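Local coordinates for protein bottromycin amidohydrolase (Streptomyces purpureus, PDB 6I5S) that acts as a zinc-containing, thiazoline-specific amidohydrolase and gatekeeper enzyme of bottromycin biosynthesis, at residues Gly44-Ala49 against Arg406-Asp411; Lys362-Leu367 against Gly375-Ala380; Asp58-Val61 against Val66-Trp69; His38-Val43 against Gly426-Gly431. One frame throughout, in Å; residues are numbered along the deposited sequence.

Contact 1 (Gly44-Ala49 against Arg406-Asp411); sequences GLIDAA and RRHPDD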
loop_
_atom_site.group_PDB
_atom_site.type_symbol
_atom_site.label_atom_id
_atom_site.label_comp_id
_atom_site.label_asym_id
_atom_site.label_seq_id
_atom_site.Cartn_x
_atom_site.Cartn_y
_atom_site.Cartn_z
ATOM N N GLY A 44 -1.832 -6.205 24.736
ATOM C CA GLY A 44 -2.983 -6.877 24.177
ATOM C C GLY A 44 -2.825 -7.058 22.664
ATOM O O GLY A 44 -2.871 -6.091 21.888
ATOM N N LEU A 45 -2.575 -8.280 22.233
ATOM C CA LEU A 45 -2.384 -8.558 20.809
ATOM C C LEU A 45 -3.753 -8.609 20.159
ATOM O O LEU A 45 -4.598 -9.420 20.550
ATOM C CB LEU A 45 -1.640 -9.871 20.592
ATOM C CG LEU A 45 -1.510 -10.390 19.142
ATOM C CD1 LEU A 45 -0.765 -9.390 18.299
ATOM C CD2 LEU A 45 -0.841 -11.779 19.078
ATOM N N ILE A 46 -3.998 -7.718 19.206
ATOM C CA ILE A 46 -5.262 -7.724 18.477
ATOM C C ILE A 46 -5.172 -8.724 17.329
ATOM O O ILE A 46 -4.208 -8.712 16.548
ATOM C CB ILE A 46 -5.597 -6.308 17.990
ATOM C CG1 ILE A 46 -5.805 -5.391 19.224
ATOM C CG2 ILE A 46 -6.821 -6.309 17.095
ATOM C CD1 ILE A 46 -6.016 -3.944 18.856
ATOM N N ASP A 47 -6.152 -9.618 17.262
ATOM C CA ASP A 47 -6.156 -10.703 16.280
ATOM C C ASP A 47 -6.415 -10.129 14.900
ATOM O O ASP A 47 -7.455 -9.523 14.670
ATOM C CB ASP A 47 -7.231 -11.735 16.624
ATOM C CG ASP A 47 -7.101 -13.016 15.809
ATOM O OD1 ASP A 47 -6.064 -13.197 15.145
ATOM O OD2 ASP A 47 -8.035 -13.848 15.836
ATOM N N ALA A 48 -5.473 -10.329 13.982
ATOM C CA ALA A 48 -5.536 -9.661 12.683
ATOM C C ALA A 48 -6.816 -9.986 11.918
ATOM O O ALA A 48 -7.202 -9.216 11.031
ATOM C CB ALA A 48 -4.316 -10.037 11.843
ATOM N N ALA A 49 -7.475 -11.101 12.235
ATOM C CA ALA A 49 -8.706 -11.497 11.563
ATOM C C ALA A 49 -9.969 -10.980 12.253
ATOM O O ALA A 49 -10.884 -10.493 11.577
ATOM C CB ALA A 49 -8.760 -13.023 11.462
ATOM N N ARG A 406 -1.729 3.142 22.820
ATOM C CA ARG A 406 -2.048 3.202 24.234
ATOM C C ARG A 406 -3.529 2.953 24.473
ATOM O O ARG A 406 -3.908 2.428 25.522
ATOM C CB ARG A 406 -1.656 4.553 24.800
ATOM C CG ARG A 406 -0.190 4.796 24.954
ATOM C CD ARG A 406 0.432 3.844 25.945
ATOM N NE ARG A 406 1.811 4.225 26.252
ATOM C CZ ARG A 406 2.626 3.519 27.033
ATOM N NH1 ARG A 406 2.225 2.364 27.571
ATOM N NH2 ARG A 406 3.849 3.981 27.289
ATOM N N ARG A 407 -4.377 3.329 23.526
ATOM C CA ARG A 407 -5.807 3.067 23.596
ATOM C C ARG A 407 -6.192 2.165 22.429
ATOM O O ARG A 407 -5.517 2.149 21.405
ATOM C CB ARG A 407 -6.618 4.361 23.539
ATOM C CG ARG A 407 -6.383 5.307 24.724
ATOM C CD ARG A 407 -7.235 6.574 24.632
ATOM N NE ARG A 407 -7.074 7.428 25.814
ATOM C CZ ARG A 407 -7.680 8.602 25.997
ATOM N NH1 ARG A 407 -8.501 9.092 25.076
ATOM N NH2 ARG A 407 -7.460 9.291 27.110
ATOM N N HIS A 408 -7.273 1.412 22.578
ATOM C CA HIS A 408 -7.651 0.486 21.528
ATOM C C HIS A 408 -7.897 1.277 20.241
ATOM O O HIS A 408 -8.573 2.317 20.282
ATOM C CB HIS A 408 -8.892 -0.308 21.941
ATOM C CG HIS A 408 -9.161 -1.479 21.050
ATOM N ND1 HIS A 408 -9.559 -1.328 19.742
ATOM C CD2 HIS A 408 -9.020 -2.810 21.250
ATOM C CE1 HIS A 408 -9.678 -2.517 19.180
ATOM N NE2 HIS A 408 -9.355 -3.436 20.072
ATOM N N PRO A 409 -7.340 0.855 19.095
ATOM C CA PRO A 409 -7.442 1.692 17.890
ATOM C C PRO A 409 -8.831 1.720 17.270
ATOM O O PRO A 409 -9.093 2.607 16.454
ATOM C CB PRO A 409 -6.410 1.066 16.940
ATOM C CG PRO A 409 -6.325 -0.365 17.363
ATOM C CD PRO A 409 -6.499 -0.338 18.865
ATOM N N ASP A 410 -9.734 0.825 17.653
ATOM C CA ASP A 410 -11.133 0.956 17.250
ATOM C C ASP A 410 -11.901 2.021 18.043
ATOM O O ASP A 410 -13.109 2.177 17.828
ATOM C CB ASP A 410 -11.841 -0.396 17.387
ATOM C CG ASP A 410 -13.154 -0.462 16.603
ATOM O OD1 ASP A 410 -13.414 0.428 15.745
ATOM O OD2 ASP A 410 -13.918 -1.419 16.853
ATOM N N ASP A 411 -11.252 2.743 18.952
ATOM C CA ASP A 411 -11.857 3.887 19.633
ATOM C C ASP A 411 -11.025 5.137 19.375
ATOM O O ASP A 411 -9.863 5.061 18.968
ATOM C CB ASP A 411 -11.977 3.632 21.131
ATOM C CG ASP A 411 -13.001 2.539 21.459
ATOM O OD1 ASP A 411 -12.646 1.546 22.141
ATOM O OD2 ASP A 411 -14.167 2.667 21.011
#
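Ile-46 meets His-408 and Pro-409 where two chain parts far apart in sequence come together beside the mixed beta sheet, an arrangement consistent with the small beta domain that amidohydrolases build from both ends of the chain. Segment 44-49 lies on strand 43-45 and runs on from it, while His-408 and Pro-409 begin a type I turn, 408-411, in the loop after strand 402-405. The contact is carried by the longer branch of Ile-46. Its CG1 lies opposite the carbonyl carbon (chi1 -64°) and the chain beyond is extended, which carries CD1 across to the loop. There CD1 settles over one face of the His-408 imidazole, a CH-pi contact 4.0 Å from the ring centroid, and its tip also touches the proline, Ile-46 CD1 lying 3.6 Å from Pro-409 CD. His-408 ND1 accepts a hydrogen bond from Asp-410 N, 3.0 Å away and close to the ring plane, which probably helps fix the ring's rotation. The turn is closed by the backbone bond from Asp-411 N to His-408 O. Tyr-85 of strand 84-95 packs against both Ile-46 and the His-408 ring. Within the imidazole, the atom nearest the isoleucine methyl is NE2, which lies 3.6 Å from Ile-46 CD1.

Contact 2 (Lys362-Leu367 against Gly375-Ala380); sequences KEIAEL and GAVLKA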
loop_
_atom_site.group_PDB
_atom_site.type_symbol
_atom_site.label_atom_id
_atom_site.label_comp_id
_atom_site.label_asym_id
_atom_site.label_seq_id
_atom_site.Cartn_x
_atom_site.Cartn_y
_atom_site.Cartn_z
ATOM N N LYS A 362 -6.593 6.763 4.607
ATOM C CA LYS A 362 -7.731 7.159 3.767
ATOM C C LYS A 362 -8.377 5.963 3.092
ATOM O O LYS A 362 -9.614 5.930 2.924
ATOM C CB LYS A 362 -7.316 8.169 2.718
ATOM C CG LYS A 362 -6.944 9.540 3.250
ATOM C CD LYS A 362 -6.980 10.532 2.120
ATOM C CE LYS A 362 -6.558 11.889 2.559
ATOM N NZ LYS A 362 -6.837 12.924 1.510
ATOM N N GLU A 363 -7.575 4.960 2.718
ATOM C CA GLU A 363 -8.148 3.789 2.077
ATOM C C GLU A 363 -8.882 2.932 3.096
ATOM O O GLU A 363 -9.957 2.416 2.794
ATOM C CB GLU A 363 -7.062 2.974 1.382
ATOM C CG GLU A 363 -7.602 1.702 0.641
ATOM C CD GLU A 363 -8.480 1.998 -0.501
ATOM O OE1 GLU A 363 -8.690 3.204 -0.769
ATOM O OE2 GLU A 363 -9.011 1.006 -1.156
ATOM N N ILE A 364 -8.358 2.819 4.333
ATOM C CA ILE A 364 -9.155 2.203 5.402
ATOM C C ILE A 364 -10.480 2.940 5.564
ATOM O O ILE A 364 -11.542 2.316 5.697
ATOM C CB ILE A 364 -8.371 2.167 6.725
ATOM C CG1 ILE A 364 -7.262 1.081 6.587
ATOM C CG2 ILE A 364 -9.282 1.858 7.923
ATOM C CD1 ILE A 364 -6.288 1.103 7.717
ATOM N N ALA A 365 -10.444 4.266 5.509
ATOM C CA ALA A 365 -11.691 5.036 5.644
ATOM C C ALA A 365 -12.658 4.764 4.481
ATOM O O ALA A 365 -13.859 4.622 4.693
ATOM C CB ALA A 365 -11.356 6.528 5.745
ATOM N N GLU A 366 -12.157 4.690 3.245
ATOM C CA GLU A 366 -13.015 4.323 2.118
ATOM C C GLU A 366 -13.678 2.967 2.326
ATOM O O GLU A 366 -14.882 2.810 2.058
ATOM C CB GLU A 366 -12.236 4.271 0.798
ATOM C CG GLU A 366 -11.717 5.608 0.255
ATOM C CD GLU A 366 -12.729 6.440 -0.471
ATOM O OE1 GLU A 366 -13.780 5.897 -0.872
ATOM O OE2 GLU A 366 -12.475 7.663 -0.667
ATOM N N LEU A 367 -12.907 1.973 2.775
ATOM C CA LEU A 367 -13.444 0.629 2.934
ATOM C C LEU A 367 -14.449 0.560 4.084
ATOM O O LEU A 367 -15.485 -0.101 3.972
ATOM C CB LEU A 367 -12.285 -0.351 3.163
ATOM C CG LEU A 367 -11.401 -0.574 1.929
ATOM C CD1 LEU A 367 -10.103 -1.224 2.334
ATOM C CD2 LEU A 367 -12.165 -1.476 0.945
ATOM N N GLY A 375 -12.548 -5.541 12.097
ATOM C CA GLY A 375 -11.801 -6.781 11.926
ATOM C C GLY A 375 -11.461 -7.054 10.479
ATOM O O GLY A 375 -10.335 -7.435 10.165
ATOM N N ALA A 376 -12.440 -6.871 9.579
ATOM C CA ALA A 376 -12.219 -7.115 8.161
ATOM C C ALA A 376 -11.160 -6.179 7.597
ATOM O O ALA A 376 -10.285 -6.597 6.819
ATOM C CB ALA A 376 -13.542 -6.967 7.399
ATOM N N VAL A 377 -11.233 -4.899 7.952
ATOM C CA VAL A 377 -10.273 -3.982 7.357
ATOM C C VAL A 377 -8.888 -4.201 7.970
ATOM O O VAL A 377 -7.856 -4.121 7.268
ATOM C CB VAL A 377 -10.786 -2.535 7.489
ATOM C CG1 VAL A 377 -10.616 -2.019 8.904
ATOM C CG2 VAL A 377 -10.110 -1.652 6.488
ATOM N N LEU A 378 -8.834 -4.590 9.244
ATOM C CA LEU A 378 -7.540 -4.929 9.829
ATOM C C LEU A 378 -6.924 -6.157 9.154
ATOM O O LEU A 378 -5.715 -6.191 8.875
ATOM C CB LEU A 378 -7.667 -5.174 11.326
ATOM C CG LEU A 378 -6.328 -5.429 12.057
ATOM C CD1 LEU A 378 -5.338 -4.271 11.886
ATOM C CD2 LEU A 378 -6.536 -5.749 13.522
ATOM N N LYS A 379 -7.737 -7.186 8.886
ATOM C CA LYS A 379 -7.258 -8.358 8.160
ATOM C C LYS A 379 -6.729 -7.984 6.778
ATOM O O LYS A 379 -5.688 -8.474 6.355
ATOM C CB LYS A 379 -8.373 -9.405 8.050
ATOM C CG LYS A 379 -7.946 -10.690 7.423
ATOM C CD LYS A 379 -9.073 -11.745 7.379
ATOM C CE LYS A 379 -8.490 -13.116 6.972
ATOM N NZ LYS A 379 -9.517 -14.182 6.884
ATOM N N ALA A 380 -7.450 -7.139 6.048
ATOM C CA ALA A 380 -6.981 -6.651 4.755
ATOM C C ALA A 380 -5.663 -5.875 4.848
ATOM O O ALA A 380 -4.828 -5.955 3.940
ATOM C CB ALA A 380 -8.034 -5.738 4.149
#
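Val-377 sets CG1 between the backbone N and the carbonyl carbon (chi1 76°), the crowded position, which leaves CG2 anti to the N and directed at Ile-364 and Leu-367 on the neighbouring helix. On that helix Ile-364 holds CG1 opposite its carbonyl carbon (chi1 -72°), and both of its branches can then touch the same methyl. The contact joins helix 358-369 to helix 374-381, successive helices linked by a short connection and following the zinc ligand Asp-348 in the sequence. Val-377 CG2 lies 3.9 Å from Ile-364 CG2 and equally far from Ile-364 CG1, the two side chains crossing at about a right angle. Leu-367, one turn further along, brings CD1 to 4.2 Å from Val-377 CG2, a looser touch. A single methyl thus serves as the meeting point for two residues. The charged residues of 362-367 find partners away from this interface: Glu-363 accepts bonds from the backbone N of Leu-273 and Val-274, and Glu-366 forms salt bridges with Arg-277 and Arg-369. Between 362-367 and 375-380 no hydrogen bond forms, so the cohesion here comes from apolar side chains, with shape rather than directed bonding setting the fit.

Contact 3 (Asp58-Val61 against Val66-Trp69); sequences DLEV and VAGW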
loop_
_atom_site.group_PDB
_atom_site.type_symbol
_atom_site.label_atom_id
_atom_site.label_comp_id
_atom_site.label_asym_id
_atom_site.label_seq_id
_atom_site.Cartn_x
_atom_site.Cartn_y
_atom_site.Cartn_z
ATOM N N ASP A 58 3.231 -10.204 28.312
ATOM C CA ASP A 58 4.486 -9.502 28.112
ATOM C C ASP A 58 5.161 -10.043 26.870
ATOM O O ASP A 58 5.386 -11.254 26.741
ATOM C CB ASP A 58 5.390 -9.671 29.334
ATOM C CG ASP A 58 4.791 -9.129 30.627
ATOM O OD1 ASP A 58 3.921 -8.229 30.628
ATOM O OD2 ASP A 58 5.242 -9.595 31.693
ATOM N N LEU A 59 5.498 -9.138 25.966
ATOM C CA LEU A 59 6.032 -9.467 24.657
ATOM C C LEU A 59 7.556 -9.380 24.683
ATOM O O LEU A 59 8.108 -8.317 24.977
ATOM C CB LEU A 59 5.463 -8.483 23.632
ATOM C CG LEU A 59 6.148 -8.497 22.265
ATOM C CD1 LEU A 59 5.991 -9.874 21.595
ATOM C CD2 LEU A 59 5.587 -7.408 21.381
ATOM N N GLU A 60 8.224 -10.478 24.343
ATOM C CA GLU A 60 9.677 -10.517 24.251
ATOM C C GLU A 60 10.103 -10.471 22.793
ATOM O O GLU A 60 9.678 -11.313 21.981
ATOM C CB GLU A 60 10.227 -11.772 24.916
ATOM C CG GLU A 60 11.727 -11.845 24.811
ATOM C CD GLU A 60 12.306 -13.109 25.367
ATOM O OE1 GLU A 60 11.572 -13.883 26.019
ATOM O OE2 GLU A 60 13.515 -13.312 25.134
ATOM N N VAL A 61 10.901 -9.460 22.450
ATOM C CA VAL A 61 11.515 -9.318 21.125
ATOM C C VAL A 61 13.013 -9.531 21.286
ATOM O O VAL A 61 13.643 -8.912 22.151
ATOM C CB VAL A 61 11.217 -7.935 20.527
ATOM C CG1 VAL A 61 11.917 -7.754 19.204
ATOM C CG2 VAL A 61 9.709 -7.748 20.328
ATOM N N VAL A 66 9.966 -11.874 17.057
ATOM C CA VAL A 66 9.063 -12.133 18.169
ATOM C C VAL A 66 9.494 -13.434 18.850
ATOM O O VAL A 66 9.373 -14.525 18.291
ATOM C CB VAL A 66 7.612 -12.186 17.694
ATOM C CG1 VAL A 66 6.671 -12.605 18.799
ATOM C CG2 VAL A 66 7.216 -10.832 17.155
ATOM N N ALA A 67 10.005 -13.319 20.070
ATOM C CA ALA A 67 10.510 -14.478 20.785
ATOM C C ALA A 67 9.430 -15.177 21.594
ATOM O O ALA A 67 9.494 -16.396 21.755
ATOM C CB ALA A 67 11.649 -14.077 21.718
ATOM N N GLY A 68 8.454 -14.448 22.136
ATOM C CA GLY A 68 7.450 -15.110 22.937
ATOM C C GLY A 68 6.588 -14.131 23.696
ATOM O O GLY A 68 6.827 -12.920 23.717
ATOM N N TRP A 69 5.587 -14.704 24.347
ATOM C CA TRP A 69 4.573 -13.979 25.097
ATOM C C TRP A 69 4.506 -14.600 26.472
ATOM O O TRP A 69 4.336 -15.820 26.569
ATOM C CB TRP A 69 3.192 -14.105 24.418
ATOM C CG TRP A 69 3.139 -13.603 23.024
ATOM C CD1 TRP A 69 3.399 -14.312 21.902
ATOM C CD2 TRP A 69 2.830 -12.271 22.604
ATOM N NE1 TRP A 69 3.297 -13.503 20.803
ATOM C CE2 TRP A 69 2.927 -12.245 21.210
ATOM C CE3 TRP A 69 2.485 -11.097 23.276
ATOM C CZ2 TRP A 69 2.684 -11.090 20.471
ATOM C CZ3 TRP A 69 2.240 -9.959 22.536
ATOM C CH2 TRP A 69 2.341 -9.961 21.158
#
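Leu-59 and Trp-69 face each other as a non-hydrogen-bonded pair of the antiparallel hairpin made by strands 57-62 and 65-71, their side chains lying alongside and pointing the same way. Followed outward, the leucine is in touch with the indole all along its length. CB lies 3.7 Å from Trp-69 CZ3, and CG passes the same ring atom at 4.2 Å. With CG anti to the backbone N (chi1 167°), CD1 arrives over the face of the six-membered ring, 3.6 Å from its centroid and only 10° off the normal, a close CH-pi contact. CD1 also touches Val-66 CG1 at 4.0 Å, while CD2 reaches the rim of the indole at CH2. Without the indole, as with an alanine here, Leu-59 CD1 is likely to lose its aromatic face, and a gap would probably open beside Val-43 and Leu-45, which also pack on the indole.

The backbone is less regular. Glu-60 N bonds almost straight to Gly-68 O at 2.9 Å, but Glu-60 O takes both Ala-67 N, at 2.8 Å, and, weakly, Gly-68 N. Ala-67 and Gly-68 therefore both oppose Glu-60, a classic beta bulge. The aliphatic part of Glu-60 lies along Ala-67 CB, with Glu-60 CG 3.8 Å from it. One carbonyl shared by two donors thus absorbs the extra residue, while Leu-59, Val-66 and Trp-69 form an apolar cluster on one face of the sheet.

Contact 4 (His38-Val43 against Gly426-Gly431); sequences HVFKAV and GVFLDG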
loop_
_atom_site.group_PDB
_atom_site.type_symbol
_atom_site.label_atom_id
_atom_site.label_comp_id
_atom_site.label_asym_id
_atom_site.label_seq_id
_atom_site.Cartn_x
_atom_site.Cartn_y
_atom_site.Cartn_z
ATOM N N HIS A 38 13.765 -6.241 23.145
ATOM C CA HIS A 38 12.845 -5.492 23.997
ATOM C C HIS A 38 12.015 -6.450 24.821
ATOM O O HIS A 38 11.813 -7.598 24.445
ATOM C CB HIS A 38 11.860 -4.645 23.184
ATOM C CG HIS A 38 12.508 -3.721 22.205
ATOM N ND1 HIS A 38 12.968 -2.468 22.563
ATOM C CD2 HIS A 38 12.832 -3.888 20.905
ATOM C CE1 HIS A 38 13.511 -1.891 21.504
ATOM N NE2 HIS A 38 13.441 -2.729 20.488
ATOM N N VAL A 39 11.450 -5.923 25.893
ATOM C CA VAL A 39 10.298 -6.515 26.558
ATOM C C VAL A 39 9.243 -5.422 26.668
ATOM O O VAL A 39 9.517 -4.350 27.218
ATOM C CB VAL A 39 10.646 -7.074 27.939
ATOM C CG1 VAL A 39 9.387 -7.648 28.608
ATOM C CG2 VAL A 39 11.698 -8.121 27.814
ATOM N N PHE A 40 8.057 -5.668 26.118
ATOM C CA PHE A 40 6.914 -4.760 26.257
ATOM C C PHE A 40 5.927 -5.435 27.204
ATOM O O PHE A 40 5.461 -6.544 26.924
ATOM C CB PHE A 40 6.241 -4.473 24.902
ATOM C CG PHE A 40 7.145 -3.845 23.878
ATOM C CD1 PHE A 40 7.287 -2.485 23.804
ATOM C CD2 PHE A 40 7.878 -4.624 23.009
ATOM C CE1 PHE A 40 8.132 -1.919 22.898
ATOM C CE2 PHE A 40 8.696 -4.066 22.095
ATOM C CZ PHE A 40 8.836 -2.715 22.037
ATOM N N LYS A 41 5.606 -4.779 28.312
ATOM C CA LYS A 41 4.759 -5.381 29.335
ATOM C C LYS A 41 3.292 -5.166 29.014
ATOM O O LYS A 41 2.912 -4.139 28.441
ATOM C CB LYS A 41 5.065 -4.777 30.709
ATOM C CG LYS A 41 6.339 -5.298 31.342
ATOM C CD LYS A 41 7.198 -4.177 31.909
ATOM C CE LYS A 41 6.446 -3.339 32.938
ATOM N NZ LYS A 41 7.324 -2.340 33.619
ATOM N N ALA A 42 2.477 -6.161 29.368
ATOM C CA ALA A 42 1.030 -6.019 29.392
ATOM C C ALA A 42 0.472 -5.625 28.024
ATOM O O ALA A 42 -0.279 -4.654 27.889
ATOM C CB ALA A 42 0.618 -5.008 30.457
ATOM N N VAL A 43 0.811 -6.414 27.000
ATOM C CA VAL A 43 0.425 -6.110 25.631
ATOM C C VAL A 43 -0.840 -6.887 25.331
ATOM O O VAL A 43 -0.915 -8.088 25.630
ATOM C CB VAL A 43 1.543 -6.497 24.638
ATOM C CG1 VAL A 43 1.050 -6.501 23.210
ATOM C CG2 VAL A 43 2.735 -5.547 24.757
ATOM N N GLY A 426 12.266 -4.897 14.800
ATOM C CA GLY A 426 12.811 -4.773 16.172
ATOM C C GLY A 426 13.190 -3.393 16.666
ATOM O O GLY A 426 13.432 -3.231 17.882
ATOM N N VAL A 427 13.294 -2.393 15.800
ATOM C CA VAL A 427 13.582 -1.036 16.268
ATOM C C VAL A 427 12.267 -0.401 16.695
ATOM O O VAL A 427 11.317 -0.342 15.907
ATOM C CB VAL A 427 14.251 -0.194 15.173
ATOM C CG1 VAL A 427 14.342 1.253 15.586
ATOM C CG2 VAL A 427 15.609 -0.765 14.797
ATOM N N PHE A 428 12.224 0.116 17.903
ATOM C CA PHE A 428 10.995 0.721 18.421
ATOM C C PHE A 428 11.043 2.224 18.213
ATOM O O PHE A 428 11.812 2.925 18.872
ATOM C CB PHE A 428 10.791 0.424 19.902
ATOM C CG PHE A 428 9.440 0.905 20.439
ATOM C CD1 PHE A 428 8.263 0.315 19.999
ATOM C CD2 PHE A 428 9.346 1.924 21.402
ATOM C CE1 PHE A 428 7.028 0.733 20.468
ATOM C CE2 PHE A 428 8.104 2.342 21.877
ATOM C CZ PHE A 428 6.947 1.741 21.434
ATOM N N LEU A 429 10.179 2.717 17.347
ATOM C CA LEU A 429 9.970 4.148 17.139
ATOM C C LEU A 429 8.839 4.578 18.058
ATOM O O LEU A 429 7.679 4.220 17.803
ATOM C CB LEU A 429 9.605 4.453 15.696
ATOM C CG LEU A 429 10.546 3.852 14.598
ATOM C CD1 LEU A 429 10.009 4.050 13.220
ATOM C CD2 LEU A 429 11.947 4.474 14.770
ATOM N N ASP A 430 9.150 5.362 19.095
ATOM C CA ASP A 430 8.106 5.828 19.985
ATOM C C ASP A 430 7.400 7.051 19.399
ATOM O O ASP A 430 7.691 7.512 18.303
ATOM C CB ASP A 430 8.641 6.091 21.411
ATOM C CG ASP A 430 9.589 7.255 21.515
ATOM O OD1 ASP A 430 9.595 8.152 20.672
ATOM O OD2 ASP A 430 10.384 7.287 22.495
ATOM N N GLY A 431 6.423 7.575 20.136
ATOM C CA GLY A 431 5.595 8.632 19.587
ATOM C C GLY A 431 6.384 9.881 19.275
ATOM O O GLY A 431 6.108 10.569 18.306
#
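His-38 makes the hydrogen bond of this contact, its NE2 donating to Gly-426 O at 2.7 Å. The acceptor sits at the edge of the imidazole, close to the ring plane, and the donor approaches nearly along the C=O axis, although the bond is bent at the hydrogen (135°). A second, weak bond joins NE2 to Pro-35 O. Were His-38 a phenylalanine, Gly-426 O would probably be left without this donor, and the tie from strand 38-41 to the residue before strand 427-430 is likely to be lost.

The aromatic contact is between Phe-40 and Phe-428. The two rings meet obliquely, planes at 56° and centroids 5.0 Å apart. Phe-40 comes over one face of the Phe-428 ring near its rim, Phe-40 CE1 lying 3.7 Å from Phe-428 CD1. Phe-428 is placed for this by CG standing anti to its backbone N (chi1 -173°). Phe-404 of strand 402-405 adds a third ring, meeting both phenylalanines.

Van der Waals packing completes the contact: Phe-428 CB touches His-38 CE1 at 3.9 Å, and Leu-423 packs against both side chains. Since the backbones do not pair, the side chains do the joining, as between packed sheet layers: strand 38-41 of the three-stranded sheet meets strand 427-430 of the mixed sheet, consistent with the sandwich-like beta domain of amidohydrolases.

From the N terminus, residues 38-43 open contact 4, which closes only at 426-431 and so encloses the other three. Contact 1 opens directly afterwards at 44-49 and closes at 406-411, within contact 4. Inside contact 1 lie two shorter loops in series: contact 3, the hairpin of 58-61 and 66-69, then contact 2, between the helices of 362-367 and 375-380. None cross. Contacts 3 and 4 share the three-stranded sheet, joined by Leu-59 N to Phe-40 O, while Leu-45 against Trp-69 ties contact 1 to the hairpin. Ile-46 against Leu-378 connects contact 1 with contact 2, linking the beta domain to the helices.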